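Local coordinates for protein carbohydrate esterase (Metagenome, PDB 6TKX) that probably hydrolyses both feruloyl and acetyl esters on complex natural xylans, acting as a bifunctional carbohydrate esterase with an alpha/beta-hydrolase fold, at residues 5-10 / 66-71; 24-29 / 160-165. All coordinates share one frame; numbering follows the deposited sequence.

Contact 1: residues 5-10 / 66-71; sequences QMPKGP and ASASIG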
ATOM      1  N   GLN A   5     -14.361 -16.074 -16.131  1.00 73.06           N
ATOM      2  CA  GLN A   5     -14.477 -15.214 -14.957  1.00 72.87           C
ATOM      3  C   GLN A   5     -13.080 -14.726 -14.584  1.00 75.50           C
ATOM      4  O   GLN A   5     -12.218 -15.537 -14.235  1.00 74.09           O
ATOM      5  CB  GLN A   5     -15.150 -15.971 -13.782  1.00 74.40           C
ATOM      6  CG  GLN A   5     -14.435 -17.273 -13.297  1.00 77.90           C
ATOM      7  CD  GLN A   5     -15.205 -18.615 -13.568  1.00 83.92           C
ATOM      8  OE1 GLN A   5     -16.196 -18.664 -14.313  1.00 80.18           O
ATOM      9  NE2 GLN A   5     -14.721 -19.699 -12.958  1.00 75.86           N
ATOM     10  N   MET A   6     -12.838 -13.416 -14.681  1.00 72.38           N
ATOM     11  CA  MET A   6     -11.550 -12.890 -14.248  1.00 71.26           C
ATOM     12  C   MET A   6     -11.324 -13.283 -12.790  1.00 69.50           C
ATOM     13  O   MET A   6     -12.277 -13.284 -12.005  1.00 65.85           O
ATOM     14  CB  MET A   6     -11.482 -11.365 -14.404  1.00 72.50           C
ATOM     15  CG  MET A   6     -11.270 -10.872 -15.839  1.00 79.90           C
ATOM     16  SD  MET A   6      -9.944 -11.718 -16.753  1.00137.11           S
ATOM     17  CE  MET A   6      -8.441 -10.975 -16.103  1.00 94.19           C
ATOM     18  N   PRO A   7     -10.070 -13.647 -12.394  1.00 66.01           N
ATOM     19  CA  PRO A   7      -9.824 -14.072 -11.003  1.00 68.08           C
ATOM     20  C   PRO A   7     -10.342 -13.064  -9.979  1.00 67.23           C
ATOM     21  O   PRO A   7      -9.959 -11.879 -10.023  1.00 59.70           O
ATOM     22  CB  PRO A   7      -8.293 -14.223 -10.936  1.00 63.41           C
ATOM     23  CG  PRO A   7      -7.755 -13.523 -12.170  1.00 68.98           C
ATOM     24  CD  PRO A   7      -8.835 -13.658 -13.202  1.00 71.37           C
ATOM     25  N   LYS A   8     -11.239 -13.528  -9.083  1.00 64.33           N
ATOM     26  CA  LYS A   8     -11.871 -12.698  -8.050  1.00 57.25           C
ATOM     27  C   LYS A   8     -11.469 -13.212  -6.664  1.00 53.75           C
ATOM     28  O   LYS A   8     -12.059 -14.169  -6.142  1.00 51.67           O
ATOM     29  CB  LYS A   8     -13.399 -12.664  -8.184  1.00 60.92           C
ATOM     30  CG  LYS A   8     -14.025 -11.594  -7.251  1.00 57.49           C
ATOM     31  CD  LYS A   8     -15.547 -11.630  -7.187  1.00 58.01           C
ATOM     32  CE  LYS A   8     -16.063 -10.939  -5.899  1.00 59.81           C
ATOM     33  NZ  LYS A   8     -16.662  -9.590  -6.106  1.00 57.04           N
ATOM     34  N   GLY A   9     -10.493 -12.543  -6.058  1.00 48.01           N
ATOM     35  CA  GLY A   9      -9.941 -12.971  -4.805  1.00 37.13           C
ATOM     36  C   GLY A   9      -8.941 -14.075  -5.062  1.00 45.13           C
ATOM     37  O   GLY A   9      -8.719 -14.487  -6.202  1.00 39.28           O
ATOM     38  N   PRO A  10      -8.280 -14.558  -4.020  1.00 45.29           N
ATOM     39  CA  PRO A  10      -7.316 -15.634  -4.218  1.00 45.20           C
ATOM     40  C   PRO A  10      -8.024 -16.963  -4.450  1.00 45.41           C
ATOM     41  O   PRO A  10      -9.128 -17.203  -3.945  1.00 42.89           O
ATOM     42  CB  PRO A  10      -6.533 -15.622  -2.901  1.00 49.71           C
ATOM     43  CG  PRO A  10      -7.545 -15.164  -1.904  1.00 41.15           C
ATOM     44  CD  PRO A  10      -8.517 -14.283  -2.587  1.00 40.45           C
ATOM     45  N   ALA A  66      -6.698  -6.934  -5.992  1.00 41.86           N
ATOM     46  CA  ALA A  66      -5.398  -7.021  -5.339  1.00 40.35           C
ATOM     47  C   ALA A  66      -5.174  -8.421  -4.789  1.00 36.80           C
ATOM     48  O   ALA A  66      -4.100  -9.015  -4.992  1.00 35.67           O
ATOM     49  CB  ALA A  66      -5.292  -5.973  -4.243  1.00 33.33           C
ATOM     50  N   SER A  67      -6.200  -8.969  -4.113  1.00 40.28           N
ATOM     51  CA  SER A  67      -6.188 -10.370  -3.675  1.00 37.43           C
ATOM     52  C   SER A  67      -5.821 -11.325  -4.803  1.00 45.26           C
ATOM     53  O   SER A  67      -4.942 -12.181  -4.659  1.00 44.32           O
ATOM     54  CB  SER A  67      -7.564 -10.745  -3.139  1.00 35.94           C
ATOM     55  OG  SER A  67      -7.725 -10.274  -1.845  1.00 47.26           O
ATOM     56  N   ALA A  68      -6.496 -11.193  -5.941  1.00 42.11           N
ATOM     57  CA  ALA A  68      -6.253 -12.126  -7.021  1.00 43.12           C
ATOM     58  C   ALA A  68      -4.842 -11.978  -7.553  1.00 45.79           C
ATOM     59  O   ALA A  68      -4.230 -12.973  -7.956  1.00 35.82           O
ATOM     60  CB  ALA A  68      -7.283 -11.902  -8.116  1.00 43.58           C
ATOM     61  N   SER A  69      -4.290 -10.758  -7.524  1.00 40.34           N
ATOM     62  CA  SER A  69      -2.952 -10.555  -8.087  1.00 43.80           C
ATOM     63  C   SER A  69      -1.838 -11.083  -7.187  1.00 45.27           C
ATOM     64  O   SER A  69      -0.893 -11.711  -7.682  1.00 47.37           O
ATOM     65  CB  SER A  69      -2.694  -9.075  -8.369  1.00 39.21           C
ATOM     66  OG  SER A  69      -3.638  -8.540  -9.274  1.00 46.92           O
ATOM     67  N   ILE A  70      -1.891 -10.817  -5.876  1.00 43.89           N
ATOM     68  CA  ILE A  70      -0.735 -11.082  -5.027  1.00 45.11           C
ATOM     69  C   ILE A  70      -1.060 -11.891  -3.779  1.00 50.34           C
ATOM     70  O   ILE A  70      -0.164 -12.129  -2.963  1.00 50.36           O
ATOM     71  CB  ILE A  70      -0.010  -9.773  -4.629  1.00 50.73           C
ATOM     72  CG1 ILE A  70      -0.824  -8.939  -3.632  1.00 46.18           C
ATOM     73  CG2 ILE A  70       0.284  -8.889  -5.843  1.00 45.64           C
ATOM     74  CD1 ILE A  70      -0.168  -7.575  -3.287  1.00 50.10           C
ATOM     75  N   GLY A  71      -2.295 -12.365  -3.603  1.00 42.23           N
ATOM     76  CA  GLY A  71      -2.665 -12.908  -2.331  1.00 45.51           C
ATOM     77  C   GLY A  71      -2.211 -14.329  -2.169  1.00 44.63           C
ATOM     78  O   GLY A  71      -1.746 -14.696  -1.095  1.00 43.56           O
TER
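Gly9 and Pro10 lie against Ser67 and Ala68, and the inner, close-fitting part of this contact is here. CB of Ser67 packs against two neighbouring carbons of the loop, 3.7 Å from both Gly9 CA and Pro10 CD. The hydroxyl does little of the touching. Its OG stands beside the backbone N and anti to the carbonyl carbon (chi1 -79°), turned back along the helix to a weak hydrogen bond with Lys63 O, and the methylene is left to meet the loop. Gly9, at positive phi (81°), presents bare backbone to the helix, and its CA comes to 4.4 Å from CA of Ala68. CB of Ala68 meets two backbone carbonyl oxygens, Pro7 O at 3.3 Å and Gly9 O at 3.5 Å, and its CA makes a bent C-H...O contact with Gly9 O (127° at the hydrogen). In the alpha/beta-hydrolase fold, helix 63-77 covers the central sheet: Ala66 and Ser67 lean on Ile51 and Ser83 of its strands, while the N-terminal loop lies against the helix before strand 15-23 begins. Pro10 also reaches Tyr37 and Leu75.

Toward solvent the fit is thinner. The exposed Pro7 adds a grazing apolar touch, CB to CB of Ala68 at 3.8 Å, and CB of Lys8 points away from the helix.

Contact 2: residues 24-29 / 160-165; sequences YASDSL and GNYLST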
ATOM      1  N   TYR A  24     -14.235  -1.728   8.267  1.00 46.66           N
ATOM      2  CA  TYR A  24     -13.194  -1.388   9.231  1.00 44.58           C
ATOM      3  C   TYR A  24     -13.367   0.005   9.843  1.00 39.21           C
ATOM      4  O   TYR A  24     -12.645   0.355  10.776  1.00 41.79           O
ATOM      5  CB  TYR A  24     -11.814  -1.561   8.576  1.00 44.35           C
ATOM      6  CG  TYR A  24     -11.517  -0.676   7.365  1.00 45.52           C
ATOM      7  CD1 TYR A  24     -11.069   0.621   7.550  1.00 46.86           C
ATOM      8  CD2 TYR A  24     -11.623  -1.155   6.053  1.00 38.39           C
ATOM      9  CE1 TYR A  24     -10.759   1.439   6.502  1.00 35.70           C
ATOM     10  CE2 TYR A  24     -11.321  -0.304   4.951  1.00 47.74           C
ATOM     11  CZ  TYR A  24     -10.891   1.003   5.205  1.00 41.47           C
ATOM     12  OH  TYR A  24     -10.578   1.917   4.199  1.00 35.88           O
ATOM     13  N   ALA A  25     -14.358   0.763   9.413  1.00 39.02           N
ATOM     14  CA  ALA A  25     -14.549   2.132   9.851  1.00 46.78           C
ATOM     15  C   ALA A  25     -15.834   2.291  10.644  1.00 43.92           C
ATOM     16  O   ALA A  25     -16.234   3.417  10.933  1.00 39.34           O
ATOM     17  CB  ALA A  25     -14.553   3.074   8.639  1.00 45.30           C
ATOM     18  N   SER A  26     -16.491   1.189  10.991  1.00 40.86           N
ATOM     19  CA  SER A  26     -17.752   1.227  11.723  1.00 47.71           C
ATOM     20  C   SER A  26     -18.751   2.147  11.022  1.00 43.28           C
ATOM     21  O   SER A  26     -19.410   2.988  11.641  1.00 45.59           O
ATOM     22  CB  SER A  26     -17.542   1.648  13.189  1.00 45.25           C
ATOM     23  OG  SER A  26     -16.451   0.939  13.804  1.00 44.57           O
ATOM     24  N   ASP A  27     -18.883   1.972   9.708  1.00 46.37           N
ATOM     25  CA  ASP A  27     -19.845   2.761   8.961  1.00 40.04           C
ATOM     26  C   ASP A  27     -20.434   1.868   7.887  1.00 44.45           C
ATOM     27  O   ASP A  27     -20.215   0.656   7.886  1.00 46.71           O
ATOM     28  CB  ASP A  27     -19.181   4.045   8.424  1.00 51.27           C
ATOM     29  CG  ASP A  27     -18.084   3.796   7.332  1.00 52.05           C
ATOM     30  OD1 ASP A  27     -17.435   4.796   6.939  1.00 39.40           O
ATOM     31  OD2 ASP A  27     -17.881   2.648   6.839  1.00 48.64           O
ATOM     32  N   SER A  28     -21.169   2.464   6.949  1.00 41.56           N
ATOM     33  CA  SER A  28     -21.864   1.691   5.924  1.00 42.83           C
ATOM     34  C   SER A  28     -21.228   1.783   4.535  1.00 51.13           C
ATOM     35  O   SER A  28     -21.853   1.363   3.545  1.00 51.23           O
ATOM     36  CB  SER A  28     -23.320   2.141   5.851  1.00 52.39           C
ATOM     37  OG  SER A  28     -24.165   1.106   5.379  1.00 70.66           O
ATOM     38  N   LEU A  29     -20.004   2.292   4.427  1.00 49.01           N
ATOM     39  CA  LEU A  29     -19.404   2.525   3.116  1.00 50.12           C
ATOM     40  C   LEU A  29     -18.617   1.320   2.642  1.00 48.21           C
ATOM     41  O   LEU A  29     -17.804   0.762   3.389  1.00 43.50           O
ATOM     42  CB  LEU A  29     -18.486   3.737   3.154  1.00 48.12           C
ATOM     43  CG  LEU A  29     -19.191   5.073   3.376  1.00 47.60           C
ATOM     44  CD1 LEU A  29     -18.123   6.022   3.837  1.00 50.66           C
ATOM     45  CD2 LEU A  29     -19.897   5.606   2.121  1.00 51.74           C
ATOM     46  N   GLY A 160     -13.414   5.407  12.588  1.00 51.87           N
ATOM     47  CA  GLY A 160     -13.685   4.140  13.232  1.00 40.49           C
ATOM     48  C   GLY A 160     -13.603   4.194  14.739  1.00 48.96           C
ATOM     49  O   GLY A 160     -13.548   5.254  15.381  1.00 51.02           O
ATOM     50  N   ASN A 161     -13.547   2.994  15.313  1.00 52.13           N
ATOM     51  CA  ASN A 161     -13.716   2.824  16.752  1.00 55.17           C
ATOM     52  C   ASN A 161     -12.525   2.136  17.402  1.00 52.26           C
ATOM     53  O   ASN A 161     -12.672   1.556  18.484  1.00 40.34           O
ATOM     54  CB  ASN A 161     -15.012   2.058  17.048  1.00 44.20           C
ATOM     55  CG  ASN A 161     -16.256   2.871  16.705  1.00 50.77           C
ATOM     56  OD1 ASN A 161     -16.234   4.100  16.758  1.00 59.72           O
ATOM     57  ND2 ASN A 161     -17.341   2.193  16.357  1.00 58.90           N
ATOM     58  N   TYR A 162     -11.341   2.218  16.783  1.00 45.86           N
ATOM     59  CA  TYR A 162     -10.122   1.648  17.354  1.00 47.97           C
ATOM     60  C   TYR A 162      -8.991   2.677  17.376  1.00 44.33           C
ATOM     61  O   TYR A 162      -7.823   2.333  17.187  1.00 44.02           O
ATOM     62  CB  TYR A 162      -9.716   0.376  16.594  1.00 45.71           C
ATOM     63  CG  TYR A 162     -10.878  -0.625  16.438  1.00 48.53           C
ATOM     64  CD1 TYR A 162     -11.041  -1.693  17.325  1.00 55.04           C
ATOM     65  CD2 TYR A 162     -11.821  -0.492  15.401  1.00 47.11           C
ATOM     66  CE1 TYR A 162     -12.122  -2.617  17.179  1.00 49.62           C
ATOM     67  CE2 TYR A 162     -12.888  -1.380  15.259  1.00 48.47           C
ATOM     68  CZ  TYR A 162     -13.038  -2.442  16.145  1.00 56.46           C
ATOM     69  OH  TYR A 162     -14.112  -3.308  15.973  1.00 55.51           O
ATOM     70  N   LEU A 163      -9.311   3.945  17.675  1.00 44.67           N
ATOM     71  CA  LEU A 163      -8.311   5.017  17.608  1.00 49.70           C
ATOM     72  C   LEU A 163      -7.153   4.839  18.595  1.00 53.25           C
ATOM     73  O   LEU A 163      -6.081   5.410  18.371  1.00 54.86           O
ATOM     74  CB  LEU A 163      -8.943   6.402  17.847  1.00 45.93           C
ATOM     75  CG  LEU A 163     -10.247   6.715  17.098  1.00 46.71           C
ATOM     76  CD1 LEU A 163     -10.718   8.179  17.110  1.00 46.92           C
ATOM     77  CD2 LEU A 163     -10.128   6.245  15.659  1.00 56.72           C
ATOM     78  N   SER A 164      -7.340   4.074  19.678  1.00 53.13           N
ATOM     79  CA  SER A 164      -6.283   3.825  20.651  1.00 51.19           C
ATOM     80  C   SER A 164      -5.284   2.775  20.203  1.00 51.13           C
ATOM     81  O   SER A 164      -4.220   2.617  20.818  1.00 46.33           O
ATOM     82  CB  SER A 164      -6.903   3.356  21.972  1.00 58.22           C
ATOM     83  OG  SER A 164      -7.841   4.319  22.431  1.00 64.26           O
ATOM     84  N   THR A 165      -5.629   2.002  19.195  1.00 49.59           N
ATOM     85  CA  THR A 165      -4.735   0.972  18.711  1.00 49.35           C
ATOM     86  C   THR A 165      -3.733   1.607  17.762  1.00 44.28           C
ATOM     87  O   THR A 165      -4.074   2.518  17.002  1.00 40.26           O
ATOM     88  CB  THR A 165      -5.540  -0.123  18.012  1.00 51.49           C
ATOM     89  OG1 THR A 165      -6.540  -0.620  18.919  1.00 52.70           O
ATOM     90  CG2 THR A 165      -4.623  -1.262  17.569  1.00 51.92           C
TER
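Ser26 faces Asn161 where two surface loops of the alpha/beta-hydrolase fold meet, one joining the antiparallel strands 15-23 and 33-39, the other leading into strand 172-175. The serine points its CB at the partner loop; that of Asn161 points neither toward nor away, but its side chain ends nearer. Ser26 OG, set beside the backbone N (chi1 -47°), is thereby carried to the asparagine, 3.5 Å from Asn161 CG and 3.7 Å from Asn161 CB. The Tyr162 ring approaches the same hydroxyl obliquely and more remotely, with CE2 4.5 Å from Ser26 OG; this ring also meets Tyr107 of helix 96-110, their planes steeply inclined.

Beneath these side chains the backbones come together. Gly160 brings its CA to 3.5 Å from Ala25 O, a C-H...O contact with 141° at the hydrogen, while the CB of Ala25 points away from it and its side chain packs on His32. Tyr24 is held on the inner side through its OH, bonded to Asn85 O. Just past Ser26 the loop folds into an Asx turn: Leu29 N donates to Asp27 OD2 at 3.2 Å, nearly straight at 163°, arriving from well above the carboxylate plane.

Overall arrangement
The two contacts lie apart in one chain, their centres 26 Å from each other and their nearest atoms about 12 Å, with no touch between them. Along the sequence they interleave: 5-10, then 24-29, then 66-71, then 160-165. Strand 15-23, which follows the first loop and precedes the second, links their N-terminal halves, and it pairs antiparallel with 33-39 at the start of the mixed central sheet. Contact 1 sets the loop before that strand on helix 63-77, and contact 2 sets the turn after it against the loop before strand 172-175, close to helix 96-110. Together they place the chain on both flanks of the opening strand against later parts of the fold.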